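Long-range contact in putative fimbrium anchoring subunit Fim4B (Bacteroides ovatus, PDB 5CAG), which is a predicted outer-membrane lipoprotein that probably serves as the anchoring subunit of a fimbrium: residues Leu235-Ile249 with Pro279-Pro291. Residues are numbered along the deposited sequence; the frame is centred on the assembly and turned at random.
Sequences LKFIKTDNTVQEATI and PDDKIEVDKPETP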
ATOM      1  N   LEU A 235      -5.040  20.995  -2.050  1.00 76.78           N
ATOM      2  CA  LEU A 235      -4.154  21.707  -1.148  1.00 75.45           C
ATOM      3  C   LEU A 235      -5.013  22.589  -0.254  1.00 80.04           C
ATOM      4  O   LEU A 235      -5.702  23.500  -0.748  1.00 81.49           O
ATOM      5  CB  LEU A 235      -3.110  22.519  -1.932  1.00 76.10           C
ATOM      6  CG  LEU A 235      -2.110  21.730  -2.785  1.00 78.76           C
ATOM      7  CD1 LEU A 235      -1.219  22.682  -3.576  1.00 79.35           C
ATOM      8  CD2 LEU A 235      -1.257  20.766  -1.925  1.00 75.58           C
ATOM      9  N   LYS A 236      -5.054  22.254   1.052  1.00 74.48           N
ATOM     10  CA  LYS A 236      -5.866  22.986   2.025  1.00 74.79           C
ATOM     11  C   LYS A 236      -4.972  24.004   2.713  1.00 80.23           C
ATOM     12  O   LYS A 236      -4.123  23.617   3.511  1.00 81.00           O
ATOM     13  CB  LYS A 236      -6.520  22.009   3.014  1.00 75.06           C
ATOM     14  CG  LYS A 236      -7.690  22.561   3.800  1.00 79.97           C
ATOM     15  CD  LYS A 236      -8.681  21.449   4.138  1.00 88.44           C
ATOM     16  CE  LYS A 236      -9.153  21.514   5.560  1.00 89.12           C
ATOM     17  NZ  LYS A 236     -10.380  22.360   5.763  1.00101.59           N
ATOM     18  N   PHE A 237      -5.073  25.288   2.325  1.00 76.00           N
ATOM     19  CA  PHE A 237      -4.231  26.301   2.940  1.00 74.89           C
ATOM     20  C   PHE A 237      -4.925  26.856   4.143  1.00 78.44           C
ATOM     21  O   PHE A 237      -6.006  27.431   4.000  1.00 81.15           O
ATOM     22  CB  PHE A 237      -3.875  27.436   1.969  1.00 78.21           C
ATOM     23  CG  PHE A 237      -3.140  27.007   0.725  1.00 79.37           C
ATOM     24  CD1 PHE A 237      -1.754  26.904   0.717  1.00 81.36           C
ATOM     25  CD2 PHE A 237      -3.833  26.737  -0.452  1.00 81.47           C
ATOM     26  CE1 PHE A 237      -1.075  26.487  -0.431  1.00 81.96           C
ATOM     27  CE2 PHE A 237      -3.156  26.318  -1.598  1.00 83.91           C
ATOM     28  CZ  PHE A 237      -1.782  26.193  -1.580  1.00 81.40           C
ATOM     29  N   ILE A 238      -4.330  26.672   5.336  1.00 71.08           N
ATOM     30  CA  ILE A 238      -4.836  27.272   6.567  1.00 70.35           C
ATOM     31  C   ILE A 238      -4.140  28.623   6.691  1.00 74.71           C
ATOM     32  O   ILE A 238      -2.913  28.663   6.798  1.00 74.01           O
ATOM     33  CB  ILE A 238      -4.604  26.367   7.796  1.00 71.41           C
ATOM     34  CG1 ILE A 238      -5.210  24.950   7.607  1.00 70.22           C
ATOM     35  CG2 ILE A 238      -5.086  27.058   9.065  1.00 71.06           C
ATOM     36  CD1 ILE A 238      -6.737  24.900   7.410  1.00 82.33           C
ATOM     37  N   LYS A 239      -4.895  29.717   6.595  1.00 72.54           N
ATOM     38  CA  LYS A 239      -4.342  31.077   6.645  1.00 74.70           C
ATOM     39  C   LYS A 239      -3.898  31.482   8.089  1.00 76.96           C
ATOM     40  O   LYS A 239      -4.157  30.746   9.041  1.00 74.49           O
ATOM     41  CB  LYS A 239      -5.342  32.112   6.069  1.00 80.28           C
ATOM     42  CG  LYS A 239      -5.629  31.989   4.566  1.00 92.20           C
ATOM     43  CD  LYS A 239      -6.500  33.165   4.128  1.00101.84           C
ATOM     44  CE  LYS A 239      -7.219  33.025   2.816  1.00100.83           C
ATOM     45  NZ  LYS A 239      -8.347  33.997   2.767  1.00112.68           N
ATOM     46  N   THR A 240      -3.240  32.659   8.236  1.00 74.36           N
ATOM     47  CA  THR A 240      -2.738  33.112   9.531  1.00 75.23           C
ATOM     48  C   THR A 240      -3.878  33.478  10.463  1.00 82.68           C
ATOM     49  O   THR A 240      -3.665  33.541  11.678  1.00 84.94           O
ATOM     50  CB  THR A 240      -1.718  34.253   9.421  1.00 86.13           C
ATOM     51  OG1 THR A 240      -2.329  35.440   8.908  1.00 94.38           O
ATOM     52  CG2 THR A 240      -0.482  33.871   8.632  1.00 82.41           C
ATOM     53  N   ASP A 241      -5.087  33.675   9.928  1.00 79.05           N
ATOM     54  CA  ASP A 241      -6.255  33.965  10.754  1.00 79.26           C
ATOM     55  C   ASP A 241      -7.134  32.705  10.934  1.00 81.17           C
ATOM     56  O   ASP A 241      -8.273  32.800  11.403  1.00 82.13           O
ATOM     57  CB  ASP A 241      -7.052  35.107  10.152  1.00 82.58           C
ATOM     58  CG  ASP A 241      -7.630  34.843   8.787  1.00 90.98           C
ATOM     59  OD1 ASP A 241      -7.220  33.838   8.147  1.00 89.33           O
ATOM     60  OD2 ASP A 241      -8.434  35.688   8.314  1.00100.93           O
ATOM     61  N   ASN A 242      -6.577  31.530  10.576  1.00 75.03           N
ATOM     62  CA  ASN A 242      -7.202  30.209  10.664  1.00 74.25           C
ATOM     63  C   ASN A 242      -8.353  30.048   9.658  1.00 81.29           C
ATOM     64  O   ASN A 242      -9.232  29.218   9.840  1.00 81.04           O
ATOM     65  CB  ASN A 242      -7.667  29.911  12.092  1.00 74.65           C
ATOM     66  CG  ASN A 242      -6.608  30.219  13.122  1.00 89.44           C
ATOM     67  OD1 ASN A 242      -5.498  29.653  13.091  1.00 77.70           O
ATOM     68  ND2 ASN A 242      -6.910  31.167  14.019  1.00 74.16           N
ATOM     69  N   THR A 243      -8.314  30.820   8.576  1.00 80.56           N
ATOM     70  CA  THR A 243      -9.284  30.778   7.487  1.00 81.54           C
ATOM     71  C   THR A 243      -8.814  29.727   6.541  1.00 85.93           C
ATOM     72  O   THR A 243      -7.634  29.368   6.578  1.00 85.46           O
ATOM     73  CB  THR A 243      -9.333  32.157   6.897  1.00 87.58           C
ATOM     74  OG1 THR A 243      -9.871  32.948   7.937  1.00 87.81           O
ATOM     75  CG2 THR A 243     -10.204  32.271   5.658  1.00 91.17           C
ATOM     76  N   VAL A 244      -9.693  29.177   5.725  1.00 82.87           N
ATOM     77  CA  VAL A 244      -9.146  28.180   4.827  1.00 81.12           C
ATOM     78  C   VAL A 244      -9.504  28.550   3.382  1.00 86.85           C
ATOM     79  O   VAL A 244     -10.579  29.099   3.092  1.00 88.97           O
ATOM     80  CB  VAL A 244      -9.468  26.707   5.210  1.00 83.64           C
ATOM     81  CG1 VAL A 244     -10.906  26.517   5.645  1.00 85.48           C
ATOM     82  CG2 VAL A 244      -9.115  25.743   4.097  1.00 82.38           C
ATOM     83  N   GLN A 245      -8.515  28.330   2.510  1.00 82.39           N
ATOM     84  CA  GLN A 245      -8.540  28.509   1.061  1.00 83.21           C
ATOM     85  C   GLN A 245      -8.012  27.217   0.457  1.00 87.01           C
ATOM     86  O   GLN A 245      -6.936  26.747   0.843  1.00 85.10           O
ATOM     87  CB  GLN A 245      -7.702  29.720   0.645  1.00 85.16           C
ATOM     88  CG  GLN A 245      -8.154  30.338  -0.651  1.00 98.38           C
ATOM     89  CD  GLN A 245      -7.287  31.502  -1.027  1.00112.01           C
ATOM     90  OE1 GLN A 245      -7.344  32.592  -0.432  1.00109.83           O
ATOM     91  NE2 GLN A 245      -6.484  31.293  -2.052  1.00 95.65           N
ATOM     92  N   GLU A 246      -8.808  26.592  -0.409  1.00 84.34           N
ATOM     93  CA  GLU A 246      -8.428  25.328  -1.021  1.00 82.30           C
ATOM     94  C   GLU A 246      -8.087  25.478  -2.501  1.00 87.45           C
ATOM     95  O   GLU A 246      -8.606  26.359  -3.198  1.00 88.77           O
ATOM     96  CB  GLU A 246      -9.561  24.317  -0.860  1.00 83.79           C
ATOM     97  CG  GLU A 246      -9.215  23.146   0.028  1.00 96.48           C
ATOM     98  CD  GLU A 246     -10.422  22.341   0.464  1.00123.21           C
ATOM     99  OE1 GLU A 246     -11.065  21.722  -0.415  1.00108.08           O
ATOM    100  OE2 GLU A 246     -10.738  22.340   1.678  1.00122.18           O
ATOM    101  N   ALA A 247      -7.209  24.601  -2.975  1.00 83.54           N
ATOM    102  CA  ALA A 247      -6.845  24.529  -4.381  1.00 84.77           C
ATOM    103  C   ALA A 247      -6.960  23.071  -4.805  1.00 90.00           C
ATOM    104  O   ALA A 247      -6.331  22.177  -4.229  1.00 87.24           O
ATOM    105  CB  ALA A 247      -5.451  25.102  -4.635  1.00 84.74           C
ATOM    106  N   THR A 248      -7.859  22.831  -5.745  1.00 90.62           N
ATOM    107  CA  THR A 248      -8.153  21.512  -6.279  1.00 90.55           C
ATOM    108  C   THR A 248      -7.443  21.415  -7.650  1.00 95.63           C
ATOM    109  O   THR A 248      -7.668  22.280  -8.493  1.00 97.90           O
ATOM    110  CB  THR A 248      -9.688  21.345  -6.346  1.00101.99           C
ATOM    111  OG1 THR A 248     -10.316  22.020  -5.243  1.00104.07           O
ATOM    112  CG2 THR A 248     -10.109  19.909  -6.361  1.00 98.48           C
ATOM    113  N   ILE A 249      -6.530  20.421  -7.836  1.00 89.19           N
ATOM    114  CA  ILE A 249      -5.779  20.171  -9.080  1.00 88.41           C
ATOM    115  C   ILE A 249      -6.061  18.767  -9.566  1.00 93.90           C
ATOM    116  O   ILE A 249      -5.956  17.822  -8.791  1.00 91.01           O
ATOM    117  CB  ILE A 249      -4.260  20.372  -8.916  1.00 88.59           C
ATOM    118  CG1 ILE A 249      -3.929  21.772  -8.431  1.00 89.43           C
ATOM    119  CG2 ILE A 249      -3.511  20.040 -10.213  1.00 88.09           C
ATOM    120  CD1 ILE A 249      -2.678  21.809  -7.630  1.00 94.52           C
ATOM    121  N   PRO A 279      -1.508  30.184 -16.708  1.00123.87           N
ATOM    122  CA  PRO A 279      -1.468  31.445 -15.931  1.00125.48           C
ATOM    123  C   PRO A 279      -2.847  31.853 -15.380  1.00133.79           C
ATOM    124  O   PRO A 279      -2.966  32.616 -14.405  1.00131.41           O
ATOM    125  CB  PRO A 279      -0.889  32.441 -16.923  1.00131.02           C
ATOM    126  CG  PRO A 279      -0.116  31.564 -17.894  1.00135.17           C
ATOM    127  CD  PRO A 279      -1.049  30.423 -18.081  1.00128.76           C
ATOM    128  N   ASP A 280      -3.875  31.228 -15.968  1.00134.84           N
ATOM    129  CA  ASP A 280      -5.288  31.302 -15.645  1.00136.04           C
ATOM    130  C   ASP A 280      -5.578  30.625 -14.269  1.00132.04           C
ATOM    131  O   ASP A 280      -6.252  31.214 -13.423  1.00131.03           O
ATOM    132  CB  ASP A 280      -6.040  30.601 -16.805  1.00141.97           C
ATOM    133  CG  ASP A 280      -7.544  30.443 -16.662  1.00163.15           C
ATOM    134  OD1 ASP A 280      -8.220  31.443 -16.289  1.00166.31           O
ATOM    135  OD2 ASP A 280      -8.059  29.352 -17.013  1.00170.70           O
ATOM    136  N   ASP A 281      -5.040  29.408 -14.050  1.00123.62           N
ATOM    137  CA  ASP A 281      -5.240  28.594 -12.838  1.00118.61           C
ATOM    138  C   ASP A 281      -4.098  28.724 -11.800  1.00116.57           C
ATOM    139  O   ASP A 281      -3.904  27.805 -11.001  1.00112.93           O
ATOM    140  CB  ASP A 281      -5.369  27.101 -13.236  1.00119.34           C
ATOM    141  CG  ASP A 281      -6.481  26.732 -14.206  1.00136.92           C
ATOM    142  OD1 ASP A 281      -7.124  27.655 -14.755  1.00142.21           O
ATOM    143  OD2 ASP A 281      -6.660  25.522 -14.471  1.00142.03           O
ATOM    144  N   LYS A 282      -3.350  29.838 -11.793  1.00112.47           N
ATOM    145  CA  LYS A 282      -2.222  30.007 -10.870  1.00109.23           C
ATOM    146  C   LYS A 282      -2.700  29.981  -9.409  1.00109.76           C
ATOM    147  O   LYS A 282      -3.791  30.474  -9.138  1.00112.18           O
ATOM    148  CB  LYS A 282      -1.470  31.306 -11.198  1.00114.18           C
ATOM    149  CG  LYS A 282      -0.142  31.066 -11.941  1.00128.40           C
ATOM    150  CD  LYS A 282       0.249  32.161 -12.963  1.00148.18           C
ATOM    151  CE  LYS A 282       0.418  33.599 -12.482  1.00160.83           C
ATOM    152  NZ  LYS A 282       0.549  34.559 -13.623  1.00165.74           N
ATOM    153  N   ILE A 283      -1.947  29.363  -8.479  1.00100.23           N
ATOM    154  CA  ILE A 283      -2.430  29.354  -7.090  1.00 96.25           C
ATOM    155  C   ILE A 283      -2.045  30.667  -6.413  1.00100.78           C
ATOM    156  O   ILE A 283      -0.863  31.012  -6.351  1.00100.25           O
ATOM    157  CB  ILE A 283      -1.950  28.121  -6.261  1.00 94.76           C
ATOM    158  CG1 ILE A 283      -2.631  26.840  -6.738  1.00 93.56           C
ATOM    159  CG2 ILE A 283      -2.221  28.307  -4.776  1.00 92.56           C
ATOM    160  CD1 ILE A 283      -1.829  25.612  -6.519  1.00 93.39           C
ATOM    161  N   GLU A 284      -3.036  31.382  -5.888  1.00 98.65           N
ATOM    162  CA  GLU A 284      -2.761  32.594  -5.137  1.00100.14           C
ATOM    163  C   GLU A 284      -3.550  32.593  -3.850  1.00103.50           C
ATOM    164  O   GLU A 284      -4.773  32.487  -3.887  1.00104.25           O
ATOM    165  CB  GLU A 284      -3.073  33.857  -5.951  1.00105.64           C
ATOM    166  CG  GLU A 284      -2.917  35.147  -5.148  1.00120.59           C
ATOM    167  CD  GLU A 284      -2.853  36.460  -5.908  1.00143.72           C
ATOM    168  OE1 GLU A 284      -2.960  36.455  -7.159  1.00138.97           O
ATOM    169  OE2 GLU A 284      -2.643  37.499  -5.242  1.00132.58           O
ATOM    170  N   VAL A 285      -2.855  32.739  -2.718  1.00 99.01           N
ATOM    171  CA  VAL A 285      -3.497  32.855  -1.408  1.00 98.13           C
ATOM    172  C   VAL A 285      -3.795  34.347  -1.186  1.00107.43           C
ATOM    173  O   VAL A 285      -2.887  35.188  -1.251  1.00109.30           O
ATOM    174  CB  VAL A 285      -2.684  32.227  -0.250  1.00 98.06           C
ATOM    175  CG1 VAL A 285      -3.383  32.445   1.085  1.00 97.17           C
ATOM    176  CG2 VAL A 285      -2.457  30.744  -0.494  1.00 95.22           C
ATOM    177  N   ASP A 286      -5.076  34.672  -0.982  1.00105.09           N
ATOM    178  CA  ASP A 286      -5.502  36.053  -0.788  1.00107.27           C
ATOM    179  C   ASP A 286      -5.263  36.469   0.649  1.00109.49           C
ATOM    180  O   ASP A 286      -5.569  35.703   1.566  1.00107.35           O
ATOM    181  CB  ASP A 286      -6.975  36.222  -1.182  1.00110.80           C
ATOM    182  CG  ASP A 286      -7.266  35.794  -2.610  1.00122.91           C
ATOM    183  OD1 ASP A 286      -6.688  36.404  -3.549  1.00126.04           O
ATOM    184  OD2 ASP A 286      -8.060  34.846  -2.792  1.00125.66           O
ATOM    185  N   LYS A 287      -4.676  37.670   0.837  1.00107.21           N
ATOM    186  CA  LYS A 287      -4.379  38.273   2.136  1.00107.17           C
ATOM    187  C   LYS A 287      -5.603  38.160   3.039  1.00112.22           C
ATOM    188  O   LYS A 287      -6.712  38.445   2.585  1.00113.57           O
ATOM    189  CB  LYS A 287      -3.946  39.752   1.980  1.00112.31           C
ATOM    190  CG  LYS A 287      -3.480  40.443   3.279  1.00122.70           C
ATOM    191  CD  LYS A 287      -2.959  41.878   3.049  1.00132.93           C
ATOM    192  CE  LYS A 287      -1.727  42.223   3.868  1.00136.46           C
ATOM    193  NZ  LYS A 287      -1.134  43.533   3.472  1.00143.38           N
ATOM    194  N   PRO A 288      -5.441  37.687   4.296  1.00107.37           N
ATOM    195  CA  PRO A 288      -6.609  37.560   5.172  1.00107.78           C
ATOM    196  C   PRO A 288      -7.306  38.897   5.365  1.00118.73           C
ATOM    197  O   PRO A 288      -6.650  39.949   5.399  1.00118.68           O
ATOM    198  CB  PRO A 288      -6.022  37.031   6.484  1.00106.78           C
ATOM    199  CG  PRO A 288      -4.590  37.278   6.411  1.00109.98           C
ATOM    200  CD  PRO A 288      -4.210  37.251   4.981  1.00106.09           C
ATOM    201  N   GLU A 289      -8.649  38.845   5.452  1.00121.03           N
ATOM    202  CA  GLU A 289      -9.506  40.016   5.646  1.00126.17           C
ATOM    203  C   GLU A 289      -9.169  40.739   6.942  1.00136.42           C
ATOM    204  O   GLU A 289      -8.584  40.164   7.872  1.00134.62           O
ATOM    205  CB  GLU A 289     -10.989  39.628   5.628  1.00128.58           C
ATOM    206  CG  GLU A 289     -11.530  39.405   4.224  1.00144.30           C
ATOM    207  CD  GLU A 289     -13.041  39.357   4.081  1.00173.15           C
ATOM    208  OE1 GLU A 289     -13.740  40.119   4.792  1.00179.64           O
ATOM    209  OE2 GLU A 289     -13.524  38.588   3.219  1.00159.97           O
ATOM    210  N   THR A 290      -9.512  42.012   6.983  1.00140.00           N
ATOM    211  CA  THR A 290      -9.226  42.847   8.137  1.00142.83           C
ATOM    212  C   THR A 290     -10.525  43.514   8.653  1.00152.59           C
ATOM    213  O   THR A 290     -11.395  43.873   7.839  1.00153.72           O
ATOM    214  CB  THR A 290      -8.128  43.869   7.781  1.00153.63           C
ATOM    215  OG1 THR A 290      -8.439  44.500   6.529  1.00155.11           O
ATOM    216  CG2 THR A 290      -6.729  43.234   7.734  1.00148.68           C
ATOM    217  N   PRO A 291     -10.658  43.674  10.005  1.00151.76           N
ATOM    218  CA  PRO A 291     -11.874  44.314  10.579  1.00159.09           C
ATOM    219  C   PRO A 291     -12.248  45.661   9.946  1.00180.70           C
ATOM    220  O   PRO A 291     -13.420  46.033   9.921  1.00139.78           O
ATOM    221  CB  PRO A 291     -11.505  44.528  12.055  1.00160.41           C
ATOM    222  CG  PRO A 291     -10.452  43.508  12.343  1.00160.18           C
ATOM    223  CD  PRO A 291      -9.705  43.258  11.065  1.00153.06           C
TER
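Gln-245 reaches from the antiparallel beta hairpin 235-249 to the backbone of the last modelled segment, 279-291, and grips it with both ends of its amide. Its OE1 takes the N-H of Asp-286 on an in-plane lone pair, a nearly straight bond with OE1 to N 3.1 Å. Its NE2 gives a more bent bond to Glu-284 O (2.8 Å). The two bonds straddle Val-285 and are consistent with the modelled orientation of the amide; an extended chain, with CG anti to the backbone N (chi1 -154°), carries it there. On one side of this clamp, Ile-283 packs against the hairpin. Its CG1 meets Ala-247 CB at 3.9 Å, its CG2 approaches Phe-237 CZ and CE2, and its CD1 touches the methyl ends of Leu-235 and Ile-249. Val-285 lays CG2 over one face of the Phe-237 ring, a CH-pi contact 4.1 Å from the centroid, and turns CG1 to the Lys-239 chain, whose CE passes Asp-286 O. Toward the hairpin's tip, the Pro-288 ring lies against the turn, its CG near Thr-240 OG1. Behind the first shell, Phe-237 and Val-285 both rest on Val-159 of strand 159-167, and Ile-283 on Val-151 and Ala-153 of strand 134-154; the weakly bonded strand 283-284 runs parallel to strand 134-154, Ile-283 pairing with Lys-154 through the backbone. A type I turn from Lys-239 to Asn-242, followed by Thr-243, links the hairpin strands. There Asp-241 OD2 lies beside Pro-288 CB, and Asp-241 OD1 accepts Thr-243 N (3.2 Å) in an Asx turn.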